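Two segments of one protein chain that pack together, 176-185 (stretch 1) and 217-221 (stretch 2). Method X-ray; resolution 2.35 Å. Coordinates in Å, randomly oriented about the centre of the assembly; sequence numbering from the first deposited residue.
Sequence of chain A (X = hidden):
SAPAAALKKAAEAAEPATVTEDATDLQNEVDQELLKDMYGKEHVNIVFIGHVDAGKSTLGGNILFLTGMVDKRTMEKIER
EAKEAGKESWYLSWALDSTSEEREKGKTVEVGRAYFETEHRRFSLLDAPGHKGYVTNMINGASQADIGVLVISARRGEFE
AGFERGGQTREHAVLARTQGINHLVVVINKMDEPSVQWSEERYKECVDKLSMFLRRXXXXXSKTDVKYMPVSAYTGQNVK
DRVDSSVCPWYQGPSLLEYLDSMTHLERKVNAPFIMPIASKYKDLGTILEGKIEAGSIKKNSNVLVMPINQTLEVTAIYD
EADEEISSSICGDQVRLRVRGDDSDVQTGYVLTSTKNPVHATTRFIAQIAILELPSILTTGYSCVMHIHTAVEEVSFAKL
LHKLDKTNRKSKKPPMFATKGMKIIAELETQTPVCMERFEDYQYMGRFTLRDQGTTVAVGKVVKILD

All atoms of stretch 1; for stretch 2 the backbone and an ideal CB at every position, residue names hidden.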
# COMPACT_ATOMS: atom_id res chain seq x y z
N ALA A 176 -2.60 -13.58 16.06
CA ALA A 176 -2.09 -12.56 15.16
C ALA A 176 -0.72 -12.97 14.59
O ALA A 176 -0.45 -12.76 13.41
CB ALA A 176 -1.98 -11.24 15.87
N ARG A 177 0.13 -13.54 15.43
CA ARG A 177 1.43 -14.03 15.01
C ARG A 177 1.27 -15.19 14.02
O ARG A 177 1.91 -15.21 12.97
CB ARG A 177 2.28 -14.44 16.23
CG ARG A 177 3.79 -14.20 16.10
CD ARG A 177 4.22 -12.78 15.64
NE ARG A 177 4.99 -12.09 16.66
CZ ARG A 177 5.69 -10.96 16.47
NH1 ARG A 177 5.73 -10.33 15.29
NH2 ARG A 177 6.35 -10.44 17.49
N THR A 178 0.38 -16.14 14.33
CA THR A 178 0.07 -17.23 13.40
C THR A 178 -0.46 -16.75 12.03
O THR A 178 -0.27 -17.42 11.02
CB THR A 178 -0.93 -18.18 14.04
OG1 THR A 178 -0.35 -18.77 15.21
CG2 THR A 178 -1.21 -19.39 13.15
N GLN A 179 -1.10 -15.58 12.00
CA GLN A 179 -1.63 -14.98 10.77
C GLN A 179 -0.60 -14.10 10.03
O GLN A 179 -0.96 -13.40 9.08
CB GLN A 179 -2.86 -14.12 11.09
CG GLN A 179 -4.05 -14.88 11.58
CD GLN A 179 -4.84 -15.52 10.45
OE1 GLN A 179 -5.52 -14.81 9.68
NE2 GLN A 179 -4.75 -16.84 10.33
N GLY A 180 0.65 -14.11 10.48
CA GLY A 180 1.72 -13.42 9.79
C GLY A 180 1.74 -11.94 10.09
O GLY A 180 2.44 -11.19 9.42
N ILE A 181 0.99 -11.52 11.10
CA ILE A 181 0.92 -10.10 11.49
C ILE A 181 2.10 -9.76 12.35
O ILE A 181 2.12 -10.06 13.54
CB ILE A 181 -0.38 -9.76 12.29
CG1 ILE A 181 -1.62 -10.22 11.51
CG2 ILE A 181 -0.44 -8.26 12.58
CD1 ILE A 181 -1.61 -9.74 10.07
N ASN A 182 3.09 -9.13 11.74
CA ASN A 182 4.31 -8.71 12.41
C ASN A 182 4.28 -7.24 12.78
O ASN A 182 5.14 -6.76 13.51
CB ASN A 182 5.52 -9.01 11.52
CG ASN A 182 5.71 -10.49 11.29
OD1 ASN A 182 6.07 -10.93 10.20
ND2 ASN A 182 5.47 -11.28 12.32
N HIS A 183 3.29 -6.52 12.29
CA HIS A 183 3.05 -5.15 12.71
C HIS A 183 1.59 -5.08 13.11
O HIS A 183 0.70 -5.01 12.27
CB HIS A 183 3.37 -4.20 11.57
CG HIS A 183 3.15 -2.76 11.91
ND1 HIS A 183 1.90 -2.19 11.92
CD2 HIS A 183 4.02 -1.78 12.24
CE1 HIS A 183 2.01 -0.91 12.24
NE2 HIS A 183 3.28 -0.64 12.44
N LEU A 184 1.35 -5.14 14.40
CA LEU A 184 0.02 -5.26 14.93
C LEU A 184 -0.57 -3.88 15.20
O LEU A 184 0.06 -3.06 15.85
CB LEU A 184 0.09 -6.07 16.23
CG LEU A 184 -1.21 -6.55 16.84
CD1 LEU A 184 -1.95 -7.45 15.89
CD2 LEU A 184 -0.90 -7.30 18.12
N VAL A 185 -1.75 -3.64 14.68
CA VAL A 185 -2.54 -2.47 15.07
C VAL A 185 -3.46 -2.89 16.23
O VAL A 185 -4.24 -3.82 16.10
CB VAL A 185 -3.38 -1.95 13.90
CG1 VAL A 185 -4.20 -0.75 14.32
CG2 VAL A 185 -2.48 -1.58 12.72
N UNK A 217 4.14 -12.83 25.53
CA UNK A 217 3.45 -14.01 25.04
C UNK A 217 3.64 -14.21 23.55
O UNK A 217 3.40 -15.29 23.04
CB UNK A 217 1.96 -13.92 25.36
N UNK A 218 4.10 -13.17 22.85
CA UNK A 218 4.19 -13.24 21.39
C UNK A 218 5.32 -12.43 20.76
O UNK A 218 5.37 -12.32 19.57
CB UNK A 218 2.86 -12.77 20.79
N UNK A 219 6.23 -11.90 21.55
CA UNK A 219 7.43 -11.29 21.02
C UNK A 219 7.33 -9.90 20.42
O UNK A 219 8.35 -9.34 20.06
CB UNK A 219 8.00 -12.22 19.95
N UNK A 220 6.12 -9.33 20.33
CA UNK A 220 5.96 -7.99 19.76
C UNK A 220 6.76 -6.95 20.55
O UNK A 220 6.54 -6.78 21.74
CB UNK A 220 4.48 -7.60 19.73
N UNK A 221 7.70 -6.28 19.88
CA UNK A 221 8.40 -5.12 20.43
C UNK A 221 7.55 -3.89 20.13
O UNK A 221 7.31 -3.57 18.96
CB UNK A 221 9.81 -4.98 19.85

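Stretch 1 comes off the end of a helix, turns through Gly-180 and runs into a strand at Leu-184. What it holds out to its partner is one long cationic arm, Arg-177, together with a carbonyl, Ile-181 O, that no backbone hydrogen bond within stretch 1 uses, and the apolar side chains of Ala-176 and Leu-184.

Position 217 is easily read. It sits in helical conformation, and its ideal CB finds nothing of stretch 1 within 5.5 Å. The contact therefore sets no rule here, and almost any residue that tolerates a helix would do. The deposited residue is Val-217, which makes no contact with stretch 1.

At position 218 the CA-to-CB bond points toward stretch 1, but the ideal CB still lies 4.7 Å from Arg-177 NE. The backbone matters more than the side chain, because its carbonyl oxygen faces the guanidinium edge. Arg-177 NE donates to the O of 218 at 2.9 Å, and NH2 of Arg-177 donates to the same O at 3.0 Å, a forked pair in which two donors on the guanidinium edge share one acceptor. Since any residue brings a carbonyl, the identity is loosely specified; a small side chain such as alanine or serine fits, and other modest ones are conceivable. Ala-218 is found, and its contact is made through the carbonyl oxygen, with the methyl standing back.

Position 219 is narrower in its demands. Its phi is 78° with psi near zero, a left-handed conformation that by itself favours glycine, with asparagine or aspartate as the usual alternatives. An ideal CB would point toward stretch 1 and come within 3.5 Å of Arg-177 NH2, close quarters for a carbon. Gly-219 is deposited; it is the first residue to leave helical angles, and Arg-177 NH2 lies 3.1 Å from Gly-219 C.

Position 220 decides the contact. Its CA-to-CB bond runs sideways, with the ideal CB 4.1 Å from Arg-177 NH2, so a short side chain would leave unused the slot between the guanidinium and Leu-184. That slot is flat, cationic on one wall and aliphatic on the other, and Ile-181 O waits at its far end as an acceptor. An aromatic ring is the natural filling: phenylalanine or tryptophan could offer a face to the arginine, while tyrosine also carries a donor. Tyr-220 is deposited, with chi1 in m at -67°. Its ring lies flat under the guanidinium of Arg-177, centres 3.6 Å apart and planes at 14°, an arrangement in which the cation rests on the pi face. Over the opposite face Leu-184 CD2 stands 4.2 Å from the centroid of the Tyr-220 ring in a CH-pi contact. The tip then reaches the acceptor, Tyr-220 OH donating to Ile-181 O at 2.7 Å, and Ala-176 CB packs 3.4 Å from Tyr-220 OH.

Position 221 has left the contact: its CB points sideways, with nothing of stretch 1 within 5.5 Å, so polar or apolar residues would serve equally. Asn-221 is deposited, and its side chain leads away.

Stretch 2 (217-221) VAGYN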
# COMPACT_ATOMS: atom_id res chain seq x y z
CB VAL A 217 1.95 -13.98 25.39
CG1 VAL A 217 1.75 -13.67 26.87
CG2 VAL A 217 1.19 -12.97 24.52
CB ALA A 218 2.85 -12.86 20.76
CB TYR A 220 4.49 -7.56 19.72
CG TYR A 220 3.66 -8.37 18.77
CD1 TYR A 220 2.80 -9.36 19.22
CD2 TYR A 220 3.74 -8.15 17.39
CE1 TYR A 220 2.04 -10.12 18.33
CE2 TYR A 220 2.97 -8.90 16.49
CZ TYR A 220 2.12 -9.88 16.96
OH TYR A 220 1.37 -10.61 16.08
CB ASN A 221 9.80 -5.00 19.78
CG ASN A 221 10.52 -3.70 20.13
OD1 ASN A 221 11.66 -3.73 20.60
ND2 ASN A 221 9.88 -2.57 19.89
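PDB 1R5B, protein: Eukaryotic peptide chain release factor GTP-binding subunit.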